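Local coordinates for protein serine hydrolase CCSP0084 (Cycloclasticus sp. P1, PDB 4I3F) that probably hydrolyses esters and the carbon-carbon bonds of meta-cleavage products as a serine hydrolase of the alpha/beta hydrolase fold, at residues A[45-50]-A[120-125]; A[68-73]-A[292-297]; A[90-95]-A[211-216]. All coordinates share one frame; numbering follows the deposited sequence.

Interaction 1 of 3, residues A[45-50]-A[120-125]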
# COMPACT_ATOMS: atom_id res chain seq x y z
N THR A 45 0.65 20.49 5.83
CA THR A 45 0.39 19.17 6.40
C THR A 45 0.65 18.11 5.34
O THR A 45 0.26 18.28 4.18
CB THR A 45 -1.05 19.07 6.91
OG1 THR A 45 -1.31 20.12 7.85
CG2 THR A 45 -1.30 17.71 7.56
N SER A 46 1.31 17.02 5.73
CA SER A 46 1.70 16.00 4.76
C SER A 46 0.89 14.71 4.85
O SER A 46 0.30 14.41 5.89
CB SER A 46 3.20 15.70 4.85
OG SER A 46 3.54 15.19 6.12
N ILE A 47 0.87 13.97 3.74
CA ILE A 47 0.32 12.62 3.69
C ILE A 47 1.36 11.73 3.03
O ILE A 47 1.86 12.05 1.94
CB ILE A 47 -0.98 12.55 2.85
CG1 ILE A 47 -2.02 13.56 3.33
CG2 ILE A 47 -1.56 11.14 2.90
CD1 ILE A 47 -3.23 13.65 2.38
N LEU A 48 1.70 10.63 3.70
CA LEU A 48 2.61 9.62 3.15
C LEU A 48 1.73 8.50 2.61
O LEU A 48 0.93 7.93 3.36
CB LEU A 48 3.53 9.09 4.25
CG LEU A 48 4.47 7.93 3.89
CD1 LEU A 48 5.46 8.36 2.81
CD2 LEU A 48 5.22 7.42 5.11
N LEU A 49 1.87 8.17 1.33
CA LEU A 49 1.03 7.15 0.71
C LEU A 49 1.87 5.92 0.38
O LEU A 49 2.87 6.02 -0.33
CB LEU A 49 0.35 7.68 -0.56
CG LEU A 49 -0.64 8.82 -0.31
CD1 LEU A 49 -0.00 10.16 -0.65
CD2 LEU A 49 -1.93 8.63 -1.09
N LEU A 50 1.44 4.77 0.88
CA LEU A 50 2.21 3.53 0.72
C LEU A 50 1.44 2.53 -0.13
O LEU A 50 0.34 2.10 0.23
CB LEU A 50 2.55 2.93 2.10
CG LEU A 50 3.34 3.83 3.06
CD1 LEU A 50 3.67 3.10 4.36
CD2 LEU A 50 4.62 4.32 2.39
N HIS A 120 0.26 12.50 8.12
CA HIS A 120 -0.86 11.58 7.89
C HIS A 120 -0.33 10.44 7.03
O HIS A 120 0.72 10.57 6.39
CB HIS A 120 -2.01 12.26 7.14
CG HIS A 120 -2.73 13.32 7.92
ND1 HIS A 120 -3.18 13.14 9.22
CD2 HIS A 120 -3.13 14.56 7.56
CE1 HIS A 120 -3.80 14.23 9.62
NE2 HIS A 120 -3.79 15.11 8.64
N ILE A 121 -1.05 9.32 6.98
CA ILE A 121 -0.57 8.16 6.24
C ILE A 121 -1.72 7.37 5.62
O ILE A 121 -2.80 7.25 6.21
CB ILE A 121 0.36 7.27 7.13
CG1 ILE A 121 0.94 6.09 6.35
CG2 ILE A 121 -0.35 6.85 8.43
CD1 ILE A 121 2.10 5.40 7.08
N VAL A 122 -1.50 6.89 4.40
CA VAL A 122 -2.46 6.04 3.69
C VAL A 122 -1.71 4.80 3.25
O VAL A 122 -0.60 4.90 2.72
CB VAL A 122 -3.01 6.73 2.42
CG1 VAL A 122 -4.03 5.83 1.71
CG2 VAL A 122 -3.66 8.06 2.77
N GLY A 123 -2.30 3.63 3.47
CA GLY A 123 -1.65 2.40 3.04
C GLY A 123 -2.57 1.38 2.40
O GLY A 123 -3.63 1.04 2.95
N ASN A 124 -2.15 0.88 1.24
CA ASN A 124 -2.86 -0.17 0.51
C ASN A 124 -2.24 -1.52 0.77
O ASN A 124 -1.04 -1.69 0.58
CB ASN A 124 -2.82 0.13 -1.00
CG ASN A 124 -3.21 -1.08 -1.86
OD1 ASN A 124 -3.85 -2.02 -1.40
ND2 ASN A 124 -2.83 -1.03 -3.14
N SER A 125 -3.05 -2.50 1.18
CA SER A 125 -2.60 -3.88 1.30
C SER A 125 -1.31 -4.00 2.09
O SER A 125 -1.26 -3.69 3.28
CB SER A 125 -2.43 -4.50 -0.09
OG SER A 125 -1.90 -5.82 -0.01
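Strands 46-50 and 120-124 run parallel at the heart of the alpha/beta hydrolase sheet, with I47 paired to H120, L48 to I121, L49 to V122 and L50 to G123. Five backbone hydrogen bonds sew them together. The L48 carbonyl accepts V122 N at 2.8 Å, and L50 N returns a bond of 2.8 Å to V122 O. Side chains alternate between two buried, tightly packed faces. On one, I47 CG2 meets V122 CG2 at 3.7 Å while L49 lies alongside V122. On the other, against helix 126-137, I121 CG1 runs past L48 O and carries CD1 to L50, where the methyls L50 CD1 and I121 CD1 touch at 3.9 Å.

Toward the N-terminal end of the pairing the contact opens to solvent at T45, which is partly exposed, while H120 stays buried. There T45 CG2 reaches CD2 of the H120 ring at 3.6 Å, coming in obliquely, while I47 CG1 sits at the ring edge. H120 ND1 is hydrogen-bonded to K144 N in the next strand, and F297 stacks on the ring. A leucine in its place would probably leave K144 N without this acceptor and F297 without its stacking partner.

At the far end S125, with G123 and G127, fits the GxSxG pattern of a nucleophile elbow, and its backbone angles of 50° and -115° are those of the strained turn expected there. The strand pairing ends just before this turn, where N124 N donates to L50 O at 3.0 Å.

Interaction 2 of 3, residues A[68-73]-A[292-297]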
# COMPACT_ATOMS: atom_id res chain seq x y z
N PRO A 68 -2.85 14.10 -7.43
CA PRO A 68 -3.23 15.46 -7.84
C PRO A 68 -4.39 16.00 -7.02
O PRO A 68 -4.43 17.20 -6.75
CB PRO A 68 -3.71 15.26 -9.29
CG PRO A 68 -3.08 14.01 -9.75
CD PRO A 68 -3.03 13.14 -8.53
N PHE A 69 -5.30 15.11 -6.64
CA PHE A 69 -6.47 15.54 -5.88
C PHE A 69 -6.07 16.00 -4.48
O PHE A 69 -6.44 17.09 -4.05
CB PHE A 69 -7.49 14.41 -5.78
CG PHE A 69 -8.73 14.78 -5.02
CD1 PHE A 69 -9.70 15.58 -5.61
CD2 PHE A 69 -8.91 14.36 -3.72
CE1 PHE A 69 -10.84 15.93 -4.91
CE2 PHE A 69 -10.05 14.71 -3.02
CZ PHE A 69 -11.01 15.49 -3.61
N LEU A 70 -5.32 15.15 -3.78
CA LEU A 70 -4.92 15.45 -2.40
C LEU A 70 -3.94 16.62 -2.35
O LEU A 70 -3.93 17.39 -1.39
CB LEU A 70 -4.33 14.22 -1.73
CG LEU A 70 -5.30 13.06 -1.50
CD1 LEU A 70 -4.53 11.81 -1.11
CD2 LEU A 70 -6.29 13.41 -0.41
N ALA A 71 -3.13 16.77 -3.40
CA ALA A 71 -2.13 17.84 -3.43
C ALA A 71 -2.71 19.25 -3.45
O ALA A 71 -1.98 20.21 -3.24
CB ALA A 71 -1.17 17.65 -4.58
N GLU A 72 -4.01 19.40 -3.73
CA GLU A 72 -4.66 20.70 -3.68
C GLU A 72 -4.61 21.27 -2.26
O GLU A 72 -4.69 22.47 -2.05
CB GLU A 72 -6.13 20.60 -4.11
CG GLU A 72 -6.35 20.14 -5.55
CD GLU A 72 -7.83 19.94 -5.86
OE1 GLU A 72 -8.67 20.19 -4.97
OE2 GLU A 72 -8.15 19.52 -7.00
N ASN A 73 -4.48 20.38 -1.27
CA ASN A 73 -4.53 20.80 0.12
C ASN A 73 -3.46 20.16 1.01
O ASN A 73 -3.24 20.61 2.14
CB ASN A 73 -5.93 20.55 0.69
CG ASN A 73 -7.01 21.32 -0.07
OD1 ASN A 73 -7.67 20.78 -0.96
ND2 ASN A 73 -7.18 22.59 0.27
N LEU A 292 -13.53 10.61 0.21
CA LEU A 292 -13.62 10.06 1.57
C LEU A 292 -12.31 10.25 2.33
O LEU A 292 -12.31 10.67 3.49
CB LEU A 292 -14.00 8.58 1.54
CG LEU A 292 -14.27 7.95 2.90
CD1 LEU A 292 -15.55 8.52 3.50
CD2 LEU A 292 -14.36 6.44 2.76
N THR A 293 -11.21 9.96 1.65
CA THR A 293 -9.87 10.09 2.23
C THR A 293 -9.55 11.53 2.59
O THR A 293 -9.12 11.81 3.72
CB THR A 293 -8.82 9.51 1.26
OG1 THR A 293 -9.07 8.11 1.10
CG2 THR A 293 -7.39 9.72 1.78
N LYS A 294 -9.77 12.45 1.65
CA LYS A 294 -9.51 13.86 1.88
C LYS A 294 -10.36 14.41 3.02
O LYS A 294 -9.84 15.06 3.93
CB LYS A 294 -9.76 14.68 0.62
CG LYS A 294 -9.48 16.17 0.82
CD LYS A 294 -10.06 17.02 -0.31
CE LYS A 294 -9.78 18.51 -0.08
NZ LYS A 294 -10.73 19.15 0.87
N LEU A 295 -11.66 14.14 2.98
CA LEU A 295 -12.56 14.65 4.00
C LEU A 295 -12.23 14.07 5.37
O LEU A 295 -12.42 14.74 6.38
CB LEU A 295 -14.02 14.37 3.63
CG LEU A 295 -14.50 15.05 2.35
CD1 LEU A 295 -15.81 14.44 1.89
CD2 LEU A 295 -14.63 16.55 2.53
N PHE A 296 -11.73 12.83 5.41
CA PHE A 296 -11.30 12.25 6.68
C PHE A 296 -10.12 13.04 7.24
O PHE A 296 -10.13 13.45 8.40
CB PHE A 296 -10.96 10.77 6.53
CG PHE A 296 -10.45 10.14 7.80
CD1 PHE A 296 -11.29 9.94 8.88
CD2 PHE A 296 -9.12 9.77 7.91
CE1 PHE A 296 -10.82 9.37 10.06
CE2 PHE A 296 -8.64 9.21 9.09
CZ PHE A 296 -9.48 9.01 10.16
N PHE A 297 -9.10 13.28 6.42
CA PHE A 297 -7.95 14.05 6.88
C PHE A 297 -8.34 15.50 7.19
O PHE A 297 -7.74 16.14 8.06
CB PHE A 297 -6.80 14.00 5.85
CG PHE A 297 -6.11 12.65 5.76
CD1 PHE A 297 -5.83 11.91 6.90
CD2 PHE A 297 -5.75 12.13 4.52
CE1 PHE A 297 -5.20 10.67 6.80
CE2 PHE A 297 -5.11 10.90 4.42
CZ PHE A 297 -4.83 10.17 5.56
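K294 leaves its helix with CG anti to the backbone N (chi1 -179°) and stays extended as far as CE, which carries its aliphatic chain out toward the 68-73 segment. F69 has the same first torsion, and the two side chains cross at about a right angle, with K294 CD standing obliquely to the ring. Ring atom CE2 of F69 lies 3.6 Å from K294 CD and 3.7 Å from K294 CB, and CZ is 3.8 Å from the same CD, so that the CE2-CZ side of the ring rests on the lysine methylenes. Next to F69, L70 runs antiparallel to the lysine side chain, its CD2 reaching K294 CB at 3.8 Å and, more loosely, T293 CG2 at 4.4 Å.

The end of the lysine bends away at its last torsion (chi4 -81°). Its CE comes within 3.2 Å of N73 OD1, but the ammonium group makes no hydrogen bond with that amide; instead NZ forms a salt bridge with D298, one turn further along its own helix. The contact is therefore mostly apolar, with K294 working through its methylenes and N73 marking the solvent side.

Short helix 66-70 and helix 286-298 lie on the same face of the central sheet. L70 packs on I47 and L49 of strand 46-50; F297 also packs on I47, and F296 and F297 both touch K144 and V146 of strand 142-148.

Interaction 3 of 3, residues A[90-95]-A[211-216]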
# COMPACT_ATOMS: atom_id res chain seq x y z
N ASN A 90 19.73 -2.67 -1.32
CA ASN A 90 21.13 -2.91 -1.61
C ASN A 90 21.58 -4.34 -1.28
O ASN A 90 22.59 -4.82 -1.81
CB ASN A 90 21.99 -1.90 -0.85
CG ASN A 90 21.83 -2.01 0.65
OD1 ASN A 90 22.74 -2.45 1.37
ND2 ASN A 90 20.67 -1.61 1.14
N CYS A 91 20.85 -5.00 -0.39
CA CYS A 91 21.22 -6.33 0.09
C CYS A 91 19.93 -7.02 0.53
O CYS A 91 19.68 -7.23 1.72
CB CYS A 91 22.19 -6.21 1.28
SG CYS A 91 23.36 -7.58 1.51
N PRO A 92 19.08 -7.38 -0.44
CA PRO A 92 17.74 -7.88 -0.13
C PRO A 92 17.80 -9.16 0.67
O PRO A 92 18.49 -10.10 0.28
CB PRO A 92 17.13 -8.15 -1.51
CG PRO A 92 18.31 -8.35 -2.42
CD PRO A 92 19.38 -7.44 -1.88
N PRO A 93 17.10 -9.21 1.81
CA PRO A 93 17.07 -10.44 2.59
C PRO A 93 15.94 -11.33 2.09
O PRO A 93 15.20 -10.93 1.19
CB PRO A 93 16.72 -9.94 3.99
CG PRO A 93 15.77 -8.80 3.72
CD PRO A 93 16.32 -8.13 2.45
N ASN A 94 15.82 -12.53 2.65
CA ASN A 94 14.63 -13.34 2.42
C ASN A 94 13.78 -13.42 3.68
O ASN A 94 14.29 -13.34 4.79
CB ASN A 94 15.00 -14.74 1.91
CG ASN A 94 15.37 -14.74 0.43
OD1 ASN A 94 16.47 -14.34 0.06
ND2 ASN A 94 14.45 -15.20 -0.41
N GLY A 95 12.47 -13.57 3.50
CA GLY A 95 11.56 -13.67 4.63
C GLY A 95 10.76 -12.40 4.80
O GLY A 95 11.33 -11.30 4.82
N ARG A 211 12.06 -8.51 -10.35
CA ARG A 211 11.66 -9.87 -10.01
C ARG A 211 12.35 -10.45 -8.77
O ARG A 211 11.69 -11.01 -7.89
CB ARG A 211 11.88 -10.80 -11.21
CG ARG A 211 11.78 -12.27 -10.87
CD ARG A 211 11.94 -13.12 -12.12
NE ARG A 211 11.55 -14.50 -11.88
CZ ARG A 211 11.41 -15.41 -12.84
NH1 ARG A 211 11.63 -15.08 -14.11
NH2 ARG A 211 11.05 -16.64 -12.54
N LEU A 212 13.67 -10.32 -8.72
CA LEU A 212 14.47 -10.98 -7.68
C LEU A 212 14.07 -10.55 -6.28
O LEU A 212 13.98 -11.37 -5.37
CB LEU A 212 15.95 -10.72 -7.90
CG LEU A 212 16.53 -11.46 -9.11
CD1 LEU A 212 17.93 -10.96 -9.44
CD2 LEU A 212 16.57 -12.95 -8.83
N GLN A 213 13.82 -9.26 -6.08
CA GLN A 213 13.49 -8.79 -4.75
C GLN A 213 12.04 -9.13 -4.35
O GLN A 213 11.77 -9.40 -3.19
CB GLN A 213 13.85 -7.31 -4.59
CG GLN A 213 15.30 -7.06 -5.00
CD GLN A 213 15.92 -5.84 -4.36
OE1 GLN A 213 15.26 -5.09 -3.65
NE2 GLN A 213 17.21 -5.62 -4.63
N PHE A 214 11.12 -9.17 -5.32
CA PHE A 214 9.74 -9.56 -5.03
C PHE A 214 9.72 -11.02 -4.58
O PHE A 214 9.00 -11.38 -3.65
CB PHE A 214 8.85 -9.38 -6.27
CG PHE A 214 7.38 -9.59 -6.01
CD1 PHE A 214 6.56 -8.53 -5.65
CD2 PHE A 214 6.81 -10.85 -6.16
CE1 PHE A 214 5.21 -8.73 -5.41
CE2 PHE A 214 5.46 -11.06 -5.92
CZ PHE A 214 4.66 -10.00 -5.55
N GLU A 215 10.49 -11.86 -5.26
CA GLU A 215 10.59 -13.27 -4.89
C GLU A 215 11.13 -13.43 -3.47
O GLU A 215 10.73 -14.34 -2.74
CB GLU A 215 11.49 -14.03 -5.87
CG GLU A 215 10.91 -14.13 -7.28
CD GLU A 215 11.85 -14.85 -8.25
OE1 GLU A 215 11.36 -15.63 -9.08
OE2 GLU A 215 13.08 -14.62 -8.18
N ALA A 216 12.03 -12.54 -3.07
CA ALA A 216 12.65 -12.62 -1.76
C ALA A 216 11.71 -12.19 -0.63
O ALA A 216 11.83 -12.68 0.49
CB ALA A 216 13.94 -11.82 -1.74
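P92 and Q213 meet at about a right angle, the proline ring set across the amide end of the glutamine. P92 CG lies 3.7 Å from Q213 NE2, and P92 CB is 3.9 Å from Q213 CD. Q213 starts out with CG anti to its carbonyl carbon (chi1 -52°) and is extended beyond, so that the amide reaches past the proline; there OE1 accepts a hydrogen bond from H89 N, and NE2 is likewise hydrogen-bonded to a residue flanking the segments. With both ends of the amide engaged, its rotation is fixed. The glutamine thus serves the loop twice, as a packing surface for P92 and as an acceptor for the backbone just before it.

Further along, A216 takes over. Its methyl packs beside the P93-N94 backbone, with CB 3.3 Å from P93 O, a carbonyl that is also hydrogen-bonded to W99 NE1. N94, with CG beside its backbone N (chi1 -78°), lays its amide alongside the same alanine, and ND2 comes to 3.4 Å from A216 CA and 3.7 Å from A216 CB. These are packing contacts, and the small alanine lets the loop come close, the CA atoms of N94 and A216 being 4.7 Å apart.

One hydrogen bond joins the backbones: G95 N donates to A216 O at 3.2 Å, and S219 OG shares the site through weak hydrogen bonds with both atoms. G95 has a positive phi that a residue without a side chain accommodates most easily.

Helix 208-217 belongs to the helical stretch between strands 142-148 and 243-248, probably the cap of this fold, whereas 90-95 leads from strand 75-79 into helix 96-113, with G95 at its N-cap; W99 of that helix touches both P92 and Q213.

Overall arrangement
Along the chain the segments come in the order 45-50, 68-73, 90-95, 120-125, 211-216 and 292-297, so each contact brings together distant parts of the sequence. Interactions 1 and 2 adjoin, their centres 11 Å apart: the F297 ring presses on the sheet, its CE2 3.6 Å from V122 CG2, which joins the C-terminal helix to the two central strands. Interaction 3 stands apart, its centre 24 Å from that of interaction 1 and 34 Å from that of interaction 2, on the opposite side of the chain's centre from interaction 2. The first two thus join two central strands to helices on one face of the sheet, while the third probably ties the cap to the core.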